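Local coordinates for methanol--corrinoid protein co-methyltransferase (Methanosarcina barkeri, PDB 2I2X) that catalyses the methylation of the cob(I)amide carried by its partner MtaC, taking the methyl group from methanol with the help of a bound zinc ion in methanogenesis, at residues A[439-442]-A[443-447]; A[387-390]-A[391-394]; A[453-456]-A[457-460]; A[193-196]-A[197-201]; A[397-400]-A[401-405]. All coordinates share one frame; numbering follows the deposited sequence.

Contact 1. Residues A[439-442]-A[443-447]; sequences FMDD and CLTKY
Phe439 holds CG anti to the backbone N (chi1 -178°), beside its carbonyl carbon, while Cys443 keeps SG anti to its carbonyl carbon (chi1 -65°). These two torsions carry the phenyl ring and the thiol, one helical turn apart, to the same flank of the helix. There the sulfur settles over a face of the ring: Cys443 SG lies 3.5 Å from the centroid of the Phe439 ring, 15° off the ring normal. It is displaced a little toward the rim, where its nearest carbon is Phe439 CZ at 3.4 Å. Cys443 N also bonds to Phe439 O at 2.9 Å, so the pair is joined through the main chain as well. Leu444 N reaches Met440 O at 2.8 Å and Lys446 N reaches Asp442 O at 3.0 Å, whereas the bond from Thr445 N to Asp441 O, 3.3 Å long, is weak. On the solvent side Thr445 CG2 stands 4.0 Å from Asp441 OD1. The charged ends turn to partners nearby in the helix: Asp442 pairs with Lys438 and Lys446 with Glu450. The buried flank faces helix 181-210, where Phe439, Met440 and Cys443 all touch Tyr186, and the Phe439 ring also stacks on Tyr390. A Cys sulfur-aromatic contact between residues i and i+4 thus sits on the inner side of an amphipathic helix, 436-450, packed against helix 181-210 of the fold.

Contact 2. Residues A[387-390]-A[391-394]; sequences DNIY and LRAK
Asn388 is the N-cap of helix 389-409, and its side chain accepts from the N-H of Leu391 in the first turn. Asn388 OD1 takes this bond from Leu391 N at 2.8 Å with an N-H...O angle of 164°. The donor stands above the amide carbonyl plane, 42° out of it. Asn388 CG, anti to the backbone N (chi1 -168°), is folded back beside the carbonyl carbon, which lays the amide against Leu391 CB, 3.4 Å from CG. The same residue binds through its main chain, since Asn388 O accepts from Arg392 N at 2.9 Å, so two successive turn N-H groups depend on one residue. Along the next flank, Arg392 stretches out from CG to NE and brings its guanidinium under Ile389, whose methyl CG2 lies over one face, 4.0 Å from NE. Water 1 sits at the guanidinium edge, in plane; it accepts from Arg392 NE at 2.7 Å and donates to Ile389 O at 3.0 Å. The helix belongs to the C-terminal helical part of the chain, and Arg392 ties it to helix 240-259 through a salt bridge to Glu259. Farther along, Lys394 bends twice near its tip and passes the hydroxyl end of Tyr390, with CE 3.3 Å from Tyr390 OH. Tyr390 OH is hydrogen-bonded to Pro433 O, and the ammonium of Lys394 is paired with Asp434.

Contact 3. Residues A[453-456]-A[457-460]; sequences VFKP and ENYG
Lys455 with Asn458, and Pro456 with Tyr459, are joined by the main-chain bonds of a 3-10 turn close to the C terminus. Lys455 O accepts from Asn458 N at 2.9 Å and Pro456 O from Tyr459 N at 3.0 Å. Both donors stand well above the carbonyl planes, as fits the tight winding, and a third bond of the same spacing runs from Gly460 N to Glu457 O. Beside the turn, the side chains of Tyr459 and Phe454 cross obliquely. Tyr459 CE2 meets the edge of the Phe454 ring, near the ring plane, 3.8 Å from Phe454 CE1. Glu457 runs alongside Lys455, pointing the same way, yet OE1 only brushes Lys455 CB at 3.7 Å.

In the next shell, the Asn458 amide is pinned from both ends, OD1 by Leu138 N and ND2 by Leu136 O, while Tyr459 OH is bonded to Glu170 and to Gly168 N. Phe454 leans on Leu444 and Tyr447 of helix 436-450 and on Tyr186 and Leu191 of helix 181-210. The side chain of Tyr459 lies about 12 Å from the bound corrinoid. Water 2 stitches the turn to its extended lead-in, accepting from Lys455 N at 2.9 Å and from Asn458 ND2 at 2.9 Å.

Contact 4. Residues A[193-196]-A[197-201]; sequences SIDM and ELIWT
Met196 and Trp200, i and i+4 on the buried side of helix 181-210, lie side by side and point the same way. Met196 CE is 3.6 Å from Trp200 CD1, and SD lies at the edge of the five-membered ring, 4.8 Å from its centroid and 76° off its normal: a Met-aromatic contact made at the rim. Met196 O also sits at the indole edge, in plane, 3.4 Å from Trp200 CD1. On a neighbouring face, toward helix 143-155, Ile199 CG1 stands between its backbone N and carbonyl carbon (chi1 63°), pressed to 3.3 Å from Asp195 O. The carboxylate of Asp195 is held by Arg130.

The flank of Ile194, Glu197 and Leu198 is looser and partly exposed. Leu198 N reaches Ile194 O by a weak 3.4 Å bond, and water 3 donates to the same carbonyl O at 2.7 Å and, less closely, to Glu197 OE2 at 3.3 Å. This helix precedes barrel strand 213-216, and the Trp200 side chain is about 8 Å from that of the zinc ligand Glu164. With the Trp200 NE1 hydrogen already given to Asp217 OD2, the Met196 sulfur is probably no acceptor for it and contributes mainly dispersion.

Contact 5. Residues A[397-400]-A[401-405]; sequences AIEC and CNIIE
Glu399 and Ile403 share one of four backbone hydrogen bonds that bridge these segments: Ile403 N donates to Glu399 O at 2.8 Å. Its neighbours run from Cys401 N to Ala397 O at 3.2 Å, from Asn402 N to Ile398 O at 3.0 Å and from Ile404 N to Cys400 O at 2.9 Å. The last is nearly straight, with an N-H...O angle of 170°. Each carbonyl of 397-400 is therefore satisfied by the amide four residues on, in regular alpha-helical order, and Cys401 O in turn accepts from Glu405 N. The side-chain amide of Asn402 comes near Ile398 O as well, with ND2 3.4 Å away, but the angle is poor and no hydrogen bond results. Instead Asn402 lies alongside Ile398, pointing the same way, its ND2 4.0 Å from the methyl CG2. This is the middle of helix 389-409, a member of the helical bundle beside the barrel, wedged between helices 240-259, 372-383 and 416-430. Cys400 and Cys401 face the first of these, Ile403 the second, and Ile398 and Asn402 the third. Glu399 bends at chi2 (75°), leaving CG 4.0 Å from Ile403 CD1 while the carboxylate turns to its real partner: OE2 forms a salt bridge with Arg377 of helix 372-383. Ile403 CG1 meanwhile presses on the backbone, 3.2 Å from Glu399 O. Glu405 has a long, weak ion pair with Lys426 of helix 416-430.

In the fold
From the N terminus, contact 4 comes first, on barrel helix 181-210; contacts 2 and 5 follow along helix 389-409, contact 1 on helix 436-450 and contact 3 in the tail. All five are local and in series, so none closes a long loop, nests in another or crosses it. Ile389 of contact 2, Met440 of contact 1 and the main chain at Tyr459 of contact 3 all touch Ile194 of contact 4. Contacts 1 and 2 meet through Phe439 and Tyr390; contact 3 packs against contact 1 through Leu444 and Tyr447. Contact 5 only continues the helix of contact 2. Packing among contacts 1 to 4 joins C-terminal helices and tail to helix 181-210.

Contact 1. Residues A[439-442]-A[443-447]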
loop_
_atom_site.group_PDB
_atom_site.type_symbol
_atom_site.label_atom_id
_atom_site.label_comp_id
_atom_site.label_asym_id
_atom_site.label_seq_id
_atom_site.Cartn_x
_atom_site.Cartn_y
_atom_site.Cartn_z
ATOM N N PHE A 439 -7.024 32.104 33.488
ATOM C CA PHE A 439 -6.158 31.351 32.608
ATOM C C PHE A 439 -6.070 32.050 31.259
ATOM O O PHE A 439 -4.972 32.254 30.718
ATOM C CB PHE A 439 -6.683 29.919 32.434
ATOM C CG PHE A 439 -5.806 29.046 31.563
ATOM C CD1 PHE A 439 -4.638 28.461 32.087
ATOM C CD2 PHE A 439 -6.157 28.797 30.236
ATOM C CE1 PHE A 439 -3.831 27.643 31.307
ATOM C CE2 PHE A 439 -5.376 27.980 29.443
ATOM C CZ PHE A 439 -4.190 27.392 29.976
ATOM N N MET A 440 -7.218 32.437 30.724
ATOM C CA MET A 440 -7.219 33.120 29.453
ATOM C C MET A 440 -6.306 34.326 29.526
ATOM O O MET A 440 -5.421 34.492 28.657
ATOM C CB MET A 440 -8.639 33.487 29.005
ATOM C CG MET A 440 -9.484 32.255 28.681
ATOM S SD MET A 440 -8.712 31.120 27.439
ATOM C CE MET A 440 -9.212 32.030 25.973
ATOM N N ASP A 441 -6.479 35.129 30.580
ATOM C CA ASP A 441 -5.683 36.338 30.752
ATOM C C ASP A 441 -4.214 36.070 30.971
ATOM O O ASP A 441 -3.406 36.736 30.349
ATOM C CB ASP A 441 -6.214 37.275 31.858
ATOM C CG ASP A 441 -5.443 38.620 31.891
ATOM O OD1 ASP A 441 -5.433 39.324 30.840
ATOM O OD2 ASP A 441 -4.816 38.939 32.944
ATOM N N ASP A 442 -3.866 35.113 31.833
ATOM C CA ASP A 442 -2.455 34.708 32.003
ATOM C C ASP A 442 -1.826 34.326 30.666
ATOM O O ASP A 442 -0.696 34.743 30.366
ATOM C CB ASP A 442 -2.306 33.496 32.952
ATOM C CG ASP A 442 -2.493 33.852 34.426
ATOM O OD1 ASP A 442 -2.607 35.056 34.767
ATOM O OD2 ASP A 442 -2.512 32.922 35.258
ATOM N N CYS A 443 -2.562 33.543 29.862
ATOM C CA CYS A 443 -2.011 33.012 28.618
ATOM C C CYS A 443 -1.895 34.083 27.556
ATOM O O CYS A 443 -0.859 34.149 26.845
ATOM C CB CYS A 443 -2.816 31.818 28.082
ATOM S SG CYS A 443 -2.759 30.386 29.155
ATOM N N LEU A 444 -2.947 34.901 27.441
ATOM C CA LEU A 444 -2.918 36.014 26.490
ATOM C C LEU A 444 -1.596 36.775 26.632
ATOM O O LEU A 444 -0.863 36.965 25.650
ATOM C CB LEU A 444 -4.068 36.991 26.716
ATOM C CG LEU A 444 -4.748 37.636 25.504
ATOM C CD1 LEU A 444 -5.293 39.025 25.839
ATOM C CD2 LEU A 444 -3.879 37.659 24.271
ATOM N N THR A 445 -1.263 37.180 27.854
ATOM C CA THR A 445 -0.089 38.009 28.007
ATOM C C THR A 445 1.196 37.196 27.865
ATOM O O THR A 445 2.136 37.636 27.208
ATOM C CB THR A 445 -0.114 38.952 29.277
ATOM O OG1 THR A 445 0.728 38.428 30.306
ATOM C CG2 THR A 445 -1.548 39.194 29.799
ATOM N N LYS A 446 1.239 36.006 28.447
ATOM C CA LYS A 446 2.404 35.118 28.223
ATOM C C LYS A 446 2.730 34.832 26.734
ATOM O O LYS A 446 3.862 35.031 26.325
ATOM C CB LYS A 446 2.286 33.827 29.039
ATOM C CG LYS A 446 3.377 32.789 28.774
ATOM C CD LYS A 446 3.077 31.500 29.568
ATOM C CE LYS A 446 4.139 30.446 29.340
ATOM N NZ LYS A 446 5.389 30.726 30.063
ATOM N N TYR A 447 1.756 34.409 25.926
ATOM C CA TYR A 447 2.028 34.128 24.488
ATOM C C TYR A 447 2.170 35.354 23.572
ATOM O O TYR A 447 2.862 35.297 22.551
ATOM C CB TYR A 447 1.129 32.996 23.922
ATOM C CG TYR A 447 1.317 31.791 24.796
ATOM C CD1 TYR A 447 2.534 31.102 24.804
ATOM C CD2 TYR A 447 0.335 31.403 25.701
ATOM C CE1 TYR A 447 2.753 30.050 25.658
ATOM C CE2 TYR A 447 0.545 30.353 26.566
ATOM C CZ TYR A 447 1.760 29.672 26.537
ATOM O OH TYR A 447 1.974 28.603 27.396
#

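Contact 2. Residues A[387-390]-A[391-394]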
loop_
_atom_site.group_PDB
_atom_site.type_symbol
_atom_site.label_atom_id
_atom_site.label_comp_id
_atom_site.label_asym_id
_atom_site.label_seq_id
_atom_site.Cartn_x
_atom_site.Cartn_y
_atom_site.Cartn_z
ATOM N N ASP A 387 -20.194 23.198 29.569
ATOM C CA ASP A 387 -20.467 24.598 29.178
ATOM C C ASP A 387 -19.212 25.430 29.140
ATOM O O ASP A 387 -19.178 26.444 28.484
ATOM C CB ASP A 387 -21.504 25.253 30.087
ATOM C CG ASP A 387 -22.870 24.607 29.962
ATOM O OD1 ASP A 387 -23.389 24.508 28.823
ATOM O OD2 ASP A 387 -23.437 24.201 31.013
ATOM N N ASN A 388 -18.181 24.954 29.817
ATOM C CA ASN A 388 -16.931 25.637 30.022
ATOM C C ASN A 388 -15.805 25.015 29.161
ATOM O O ASN A 388 -15.315 23.897 29.448
ATOM C CB ASN A 388 -16.612 25.488 31.508
ATOM C CG ASN A 388 -15.478 26.383 31.969
ATOM O OD1 ASN A 388 -14.389 26.380 31.383
ATOM N ND2 ASN A 388 -15.716 27.136 33.052
ATOM N N ILE A 389 -15.373 25.735 28.125
ATOM C CA ILE A 389 -14.411 25.168 27.169
ATOM C C ILE A 389 -13.004 24.975 27.716
ATOM O O ILE A 389 -12.282 24.063 27.273
ATOM C CB ILE A 389 -14.348 25.954 25.831
ATOM C CG1 ILE A 389 -13.992 27.441 26.055
ATOM C CG2 ILE A 389 -15.664 25.795 25.062
ATOM C CD1 ILE A 389 -13.704 28.214 24.763
ATOM N N TYR A 390 -12.586 25.833 28.643
ATOM C CA TYR A 390 -11.287 25.644 29.280
ATOM C C TYR A 390 -11.353 24.490 30.265
ATOM O O TYR A 390 -10.568 23.542 30.202
ATOM C CB TYR A 390 -10.888 26.915 30.016
ATOM C CG TYR A 390 -9.861 26.750 31.116
ATOM C CD1 TYR A 390 -8.538 26.484 30.815
ATOM C CD2 TYR A 390 -10.215 26.891 32.453
ATOM C CE1 TYR A 390 -7.588 26.345 31.796
ATOM C CE2 TYR A 390 -9.253 26.761 33.477
ATOM C CZ TYR A 390 -7.930 26.495 33.126
ATOM O OH TYR A 390 -6.944 26.368 34.092
ATOM N N LEU A 391 -12.292 24.584 31.192
ATOM C CA LEU A 391 -12.382 23.631 32.262
ATOM C C LEU A 391 -12.653 22.215 31.759
ATOM O O LEU A 391 -12.103 21.263 32.310
ATOM C CB LEU A 391 -13.427 24.084 33.290
ATOM C CG LEU A 391 -13.526 23.287 34.604
ATOM C CD1 LEU A 391 -12.173 23.103 35.287
ATOM C CD2 LEU A 391 -14.560 23.909 35.553
ATOM N N ARG A 392 -13.509 22.062 30.751
ATOM C CA ARG A 392 -13.745 20.720 30.177
ATOM C C ARG A 392 -12.473 20.127 29.572
ATOM O O ARG A 392 -12.199 18.939 29.728
ATOM C CB ARG A 392 -14.924 20.692 29.185
ATOM C CG ARG A 392 -14.680 21.278 27.815
ATOM C CD ARG A 392 -16.040 21.543 27.109
ATOM N NE ARG A 392 -15.862 21.812 25.685
ATOM C CZ ARG A 392 -16.822 21.750 24.765
ATOM N NH1 ARG A 392 -18.077 21.466 25.088
ATOM N NH2 ARG A 392 -16.518 21.969 23.501
ATOM N N ALA A 393 -11.691 20.972 28.911
ATOM C CA ALA A 393 -10.421 20.573 28.337
ATOM C C ALA A 393 -9.399 20.203 29.411
ATOM O O ALA A 393 -8.658 19.189 29.285
ATOM C CB ALA A 393 -9.881 21.662 27.416
ATOM N N LYS A 394 -9.336 21.011 30.466
ATOM C CA LYS A 394 -8.439 20.679 31.573
ATOM C C LYS A 394 -8.847 19.337 32.198
ATOM O O LYS A 394 -7.968 18.530 32.514
ATOM C CB LYS A 394 -8.404 21.796 32.602
ATOM C CG LYS A 394 -7.418 21.605 33.749
ATOM C CD LYS A 394 -7.050 22.967 34.386
ATOM C CE LYS A 394 -8.154 23.536 35.350
ATOM N NZ LYS A 394 -8.489 22.621 36.509
HETATM O O HOH W 1 -13.381 22.653 24.907
#

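Contact 3. Residues A[453-456]-A[457-460]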
loop_
_atom_site.group_PDB
_atom_site.type_symbol
_atom_site.label_atom_id
_atom_site.label_comp_id
_atom_site.label_asym_id
_atom_site.label_seq_id
_atom_site.Cartn_x
_atom_site.Cartn_y
_atom_site.Cartn_z
ATOM N N VAL A 453 4.535 35.706 16.369
ATOM C CA VAL A 453 3.557 35.495 15.300
ATOM C C VAL A 453 2.114 35.408 15.804
ATOM O O VAL A 453 1.197 35.382 14.983
ATOM C CB VAL A 453 3.871 34.235 14.396
ATOM C CG1 VAL A 453 5.147 34.435 13.536
ATOM C CG2 VAL A 453 3.969 32.957 15.222
ATOM N N PHE A 454 1.918 35.356 17.129
ATOM C CA PHE A 454 0.594 35.232 17.762
ATOM C C PHE A 454 -0.191 36.533 17.629
ATOM O O PHE A 454 0.249 37.577 18.097
ATOM C CB PHE A 454 0.759 34.800 19.245
ATOM C CG PHE A 454 -0.546 34.761 20.065
ATOM C CD1 PHE A 454 -1.703 34.168 19.573
ATOM C CD2 PHE A 454 -0.579 35.270 21.357
ATOM C CE1 PHE A 454 -2.871 34.125 20.329
ATOM C CE2 PHE A 454 -1.752 35.231 22.118
ATOM C CZ PHE A 454 -2.898 34.661 21.605
ATOM N N LYS A 455 -1.336 36.484 16.959
ATOM C CA LYS A 455 -2.144 37.676 16.753
ATOM C C LYS A 455 -3.460 37.454 17.456
ATOM O O LYS A 455 -4.326 36.750 16.939
ATOM C CB LYS A 455 -2.407 37.956 15.275
ATOM C CG LYS A 455 -1.168 38.244 14.422
ATOM C CD LYS A 455 -0.420 39.450 14.919
ATOM C CE LYS A 455 0.752 39.777 14.022
ATOM N NZ LYS A 455 1.901 40.368 14.799
ATOM N N PRO A 456 -3.619 38.051 18.648
ATOM C CA PRO A 456 -4.837 37.865 19.439
ATOM C C PRO A 456 -6.136 38.198 18.687
ATOM O O PRO A 456 -7.198 37.641 18.994
ATOM C CB PRO A 456 -4.606 38.799 20.640
ATOM C CG PRO A 456 -3.116 38.828 20.773
ATOM C CD PRO A 456 -2.635 38.891 19.356
ATOM N N GLU A 457 -6.071 39.073 17.698
ATOM C CA GLU A 457 -7.299 39.382 16.974
ATOM C C GLU A 457 -7.856 38.188 16.176
ATOM O O GLU A 457 -9.052 38.139 15.886
ATOM C CB GLU A 457 -7.165 40.648 16.114
ATOM C CG GLU A 457 -6.230 40.559 14.915
ATOM C CD GLU A 457 -4.767 40.951 15.215
ATOM O OE1 GLU A 457 -4.316 40.885 16.400
ATOM O OE2 GLU A 457 -4.058 41.297 14.227
ATOM N N ASN A 458 -6.991 37.232 15.835
ATOM C CA ASN A 458 -7.426 35.998 15.184
ATOM C C ASN A 458 -8.507 35.266 16.005
ATOM O O ASN A 458 -9.287 34.495 15.470
ATOM C CB ASN A 458 -6.227 35.098 14.907
ATOM C CG ASN A 458 -5.486 35.483 13.639
ATOM O OD1 ASN A 458 -6.099 35.894 12.648
ATOM N ND2 ASN A 458 -4.153 35.338 13.654
ATOM N N TYR A 459 -8.568 35.565 17.295
ATOM C CA TYR A 459 -9.472 34.897 18.223
ATOM C C TYR A 459 -10.491 35.863 18.834
ATOM O O TYR A 459 -11.109 35.570 19.869
ATOM C CB TYR A 459 -8.638 34.197 19.289
ATOM C CG TYR A 459 -7.635 33.332 18.617
ATOM C CD1 TYR A 459 -8.016 32.097 18.070
ATOM C CD2 TYR A 459 -6.317 33.763 18.429
ATOM C CE1 TYR A 459 -7.117 31.295 17.415
ATOM C CE2 TYR A 459 -5.406 32.954 17.754
ATOM C CZ TYR A 459 -5.829 31.717 17.256
ATOM O OH TYR A 459 -4.953 30.893 16.593
ATOM N N GLY A 460 -10.665 37.001 18.163
ATOM C CA GLY A 460 -11.565 38.063 18.612
ATOM C C GLY A 460 -11.126 38.775 19.897
ATOM O O GLY A 460 -11.932 39.429 20.529
HETATM O O HOH W 2 -2.065 34.231 15.371
#

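Contact 4. Residues A[193-196]-A[197-201]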
loop_
_atom_site.group_PDB
_atom_site.type_symbol
_atom_site.label_atom_id
_atom_site.label_comp_id
_atom_site.label_asym_id
_atom_site.label_seq_id
_atom_site.Cartn_x
_atom_site.Cartn_y
_atom_site.Cartn_z
ATOM N N SER A 193 -10.857 25.886 20.367
ATOM C CA SER A 193 -12.308 25.828 20.543
ATOM C C SER A 193 -13.031 27.108 20.049
ATOM O O SER A 193 -14.112 27.046 19.441
ATOM C CB SER A 193 -12.630 25.548 22.014
ATOM O OG SER A 193 -12.298 24.195 22.395
ATOM N N ILE A 194 -12.419 28.263 20.291
ATOM C CA ILE A 194 -13.020 29.528 19.892
ATOM C C ILE A 194 -13.108 29.596 18.339
ATOM O O ILE A 194 -14.145 29.955 17.778
ATOM C CB ILE A 194 -12.234 30.756 20.534
ATOM C CG1 ILE A 194 -12.468 30.846 22.040
ATOM C CG2 ILE A 194 -12.597 32.069 19.899
ATOM C CD1 ILE A 194 -11.265 31.378 22.788
ATOM N N ASP A 195 -12.030 29.227 17.651
ATOM C CA ASP A 195 -12.028 29.296 16.187
ATOM C C ASP A 195 -12.991 28.262 15.609
ATOM O O ASP A 195 -13.690 28.543 14.629
ATOM C CB ASP A 195 -10.618 29.122 15.610
ATOM C CG ASP A 195 -10.578 29.267 14.095
ATOM O OD1 ASP A 195 -10.737 30.399 13.558
ATOM O OD2 ASP A 195 -10.366 28.217 13.436
ATOM N N MET A 196 -13.056 27.093 16.257
ATOM C CA MET A 196 -13.912 26.022 15.804
ATOM C C MET A 196 -15.359 26.481 15.784
ATOM O O MET A 196 -16.090 26.195 14.840
ATOM C CB MET A 196 -13.777 24.804 16.707
ATOM C CG MET A 196 -12.531 23.998 16.510
ATOM S SD MET A 196 -12.547 23.041 14.994
ATOM C CE MET A 196 -13.855 21.860 15.305
ATOM N N GLU A 197 -15.783 27.201 16.821
ATOM C CA GLU A 197 -17.158 27.686 16.833
ATOM C C GLU A 197 -17.505 28.708 15.732
ATOM O O GLU A 197 -18.605 28.677 15.208
ATOM C CB GLU A 197 -17.554 28.200 18.200
ATOM C CG GLU A 197 -19.017 28.628 18.227
ATOM C CD GLU A 197 -19.351 29.565 19.350
ATOM O OE1 GLU A 197 -20.562 29.718 19.603
ATOM O OE2 GLU A 197 -18.411 30.129 19.977
ATOM N N LEU A 198 -16.564 29.579 15.377
ATOM C CA LEU A 198 -16.769 30.553 14.308
ATOM C C LEU A 198 -17.044 29.805 13.020
ATOM O O LEU A 198 -18.134 29.884 12.437
ATOM C CB LEU A 198 -15.503 31.396 14.108
ATOM C CG LEU A 198 -15.453 32.835 13.545
ATOM C CD1 LEU A 198 -14.252 32.983 12.618
ATOM C CD2 LEU A 198 -16.719 33.319 12.841
ATOM N N ILE A 199 -16.054 29.040 12.586
ATOM C CA ILE A 199 -16.114 28.405 11.273
ATOM C C ILE A 199 -17.239 27.375 11.117
ATOM O O ILE A 199 -17.911 27.342 10.078
ATOM C CB ILE A 199 -14.746 27.835 10.891
ATOM C CG1 ILE A 199 -14.328 26.743 11.880
ATOM C CG2 ILE A 199 -13.715 28.968 10.878
ATOM C CD1 ILE A 199 -13.062 26.053 11.499
ATOM N N TRP A 200 -17.479 26.569 12.150
ATOM C CA TRP A 200 -18.490 25.517 12.022
ATOM C C TRP A 200 -19.939 26.020 12.014
ATOM O O TRP A 200 -20.823 25.375 11.459
ATOM C CB TRP A 200 -18.225 24.343 12.982
ATOM C CG TRP A 200 -17.071 23.509 12.412
ATOM C CD1 TRP A 200 -15.747 23.536 12.806
ATOM C CD2 TRP A 200 -17.137 22.617 11.287
ATOM N NE1 TRP A 200 -15.002 22.704 12.000
ATOM C CE2 TRP A 200 -15.828 22.129 11.063
ATOM C CE3 TRP A 200 -18.181 22.166 10.466
ATOM C CZ2 TRP A 200 -15.535 21.205 10.048
ATOM C CZ3 TRP A 200 -17.890 21.231 9.450
ATOM C CH2 TRP A 200 -16.578 20.768 9.256
ATOM N N THR A 201 -20.168 27.199 12.595
ATOM C CA THR A 201 -21.454 27.839 12.520
ATOM C C THR A 201 -21.708 28.226 11.081
ATOM O O THR A 201 -22.765 27.948 10.528
ATOM C CB THR A 201 -21.461 29.074 13.420
ATOM O OG1 THR A 201 -21.288 28.636 14.781
ATOM C CG2 THR A 201 -22.781 29.886 13.259
HETATM O O HOH W 3 -15.983 31.764 18.491
#

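Contact 5. Residues A[397-400]-A[401-405]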
loop_
_atom_site.group_PDB
_atom_site.type_symbol
_atom_site.label_atom_id
_atom_site.label_comp_id
_atom_site.label_asym_id
_atom_site.label_seq_id
_atom_site.Cartn_x
_atom_site.Cartn_y
_atom_site.Cartn_z
ATOM N N ALA A 397 -7.524 16.452 30.063
ATOM C CA ALA A 397 -6.086 16.341 30.231
ATOM C C ALA A 397 -5.716 15.646 31.540
ATOM O O ALA A 397 -4.813 14.804 31.566
ATOM C CB ALA A 397 -5.460 17.749 30.173
ATOM N N ILE A 398 -6.416 15.987 32.626
ATOM C CA ILE A 398 -6.105 15.411 33.948
ATOM C C ILE A 398 -6.623 13.984 34.048
ATOM O O ILE A 398 -5.976 13.124 34.651
ATOM C CB ILE A 398 -6.632 16.291 35.129
ATOM C CG1 ILE A 398 -5.783 17.569 35.248
ATOM C CG2 ILE A 398 -6.607 15.505 36.459
ATOM C CD1 ILE A 398 -6.432 18.680 36.121
ATOM N N GLU A 399 -7.804 13.755 33.472
ATOM C CA GLU A 399 -8.385 12.427 33.416
ATOM C C GLU A 399 -7.480 11.495 32.604
ATOM O O GLU A 399 -7.309 10.314 32.940
ATOM C CB GLU A 399 -9.771 12.472 32.786
ATOM C CG GLU A 399 -10.575 11.204 32.996
ATOM C CD GLU A 399 -11.121 11.056 34.405
ATOM O OE1 GLU A 399 -11.297 12.084 35.114
ATOM O OE2 GLU A 399 -11.387 9.897 34.797
ATOM N N CYS A 400 -6.907 12.043 31.540
ATOM C CA CYS A 400 -5.970 11.300 30.726
ATOM C C CYS A 400 -4.788 10.830 31.581
ATOM O O CYS A 400 -4.430 9.638 31.553
ATOM C CB CYS A 400 -5.503 12.153 29.526
ATOM S SG CYS A 400 -4.128 11.432 28.553
ATOM N N CYS A 401 -4.183 11.763 32.309
ATOM C CA CYS A 401 -3.086 11.458 33.254
ATOM C C CYS A 401 -3.465 10.358 34.237
ATOM O O CYS A 401 -2.666 9.415 34.459
ATOM C CB CYS A 401 -2.622 12.702 34.023
ATOM S SG CYS A 401 -1.845 13.982 32.990
ATOM N N ASN A 402 -4.674 10.459 34.804
ATOM C CA ASN A 402 -5.188 9.417 35.699
ATOM C C ASN A 402 -5.255 8.065 35.018
ATOM O O ASN A 402 -4.816 7.053 35.579
ATOM C CB ASN A 402 -6.564 9.785 36.253
ATOM C CG ASN A 402 -6.515 11.003 37.179
ATOM O OD1 ASN A 402 -5.468 11.314 37.786
ATOM N ND2 ASN A 402 -7.648 11.697 37.290
ATOM N N ILE A 403 -5.785 8.070 33.796
ATOM C CA ILE A 403 -5.945 6.863 33.024
ATOM C C ILE A 403 -4.615 6.183 32.741
ATOM O O ILE A 403 -4.483 4.991 33.023
ATOM C CB ILE A 403 -6.757 7.099 31.735
ATOM C CG1 ILE A 403 -8.221 7.327 32.123
ATOM C CG2 ILE A 403 -6.601 5.880 30.783
ATOM C CD1 ILE A 403 -9.029 8.009 31.091
ATOM N N ILE A 404 -3.634 6.939 32.234
ATOM C CA ILE A 404 -2.300 6.379 31.935
ATOM C C ILE A 404 -1.645 5.852 33.222
ATOM O O ILE A 404 -1.017 4.800 33.218
ATOM C CB ILE A 404 -1.351 7.410 31.236
ATOM C CG1 ILE A 404 -1.938 7.974 29.938
ATOM C CG2 ILE A 404 0.064 6.826 31.024
ATOM C CD1 ILE A 404 -2.454 6.914 28.951
ATOM N N GLU A 405 -1.815 6.573 34.322
ATOM C CA GLU A 405 -1.267 6.159 35.611
ATOM C C GLU A 405 -1.833 4.832 36.067
ATOM O O GLU A 405 -1.081 3.977 36.559
ATOM C CB GLU A 405 -1.510 7.229 36.701
ATOM C CG GLU A 405 -0.388 8.211 36.843
ATOM C CD GLU A 405 -0.732 9.500 37.632
ATOM O OE1 GLU A 405 0.028 10.478 37.472
ATOM O OE2 GLU A 405 -1.714 9.574 38.400
#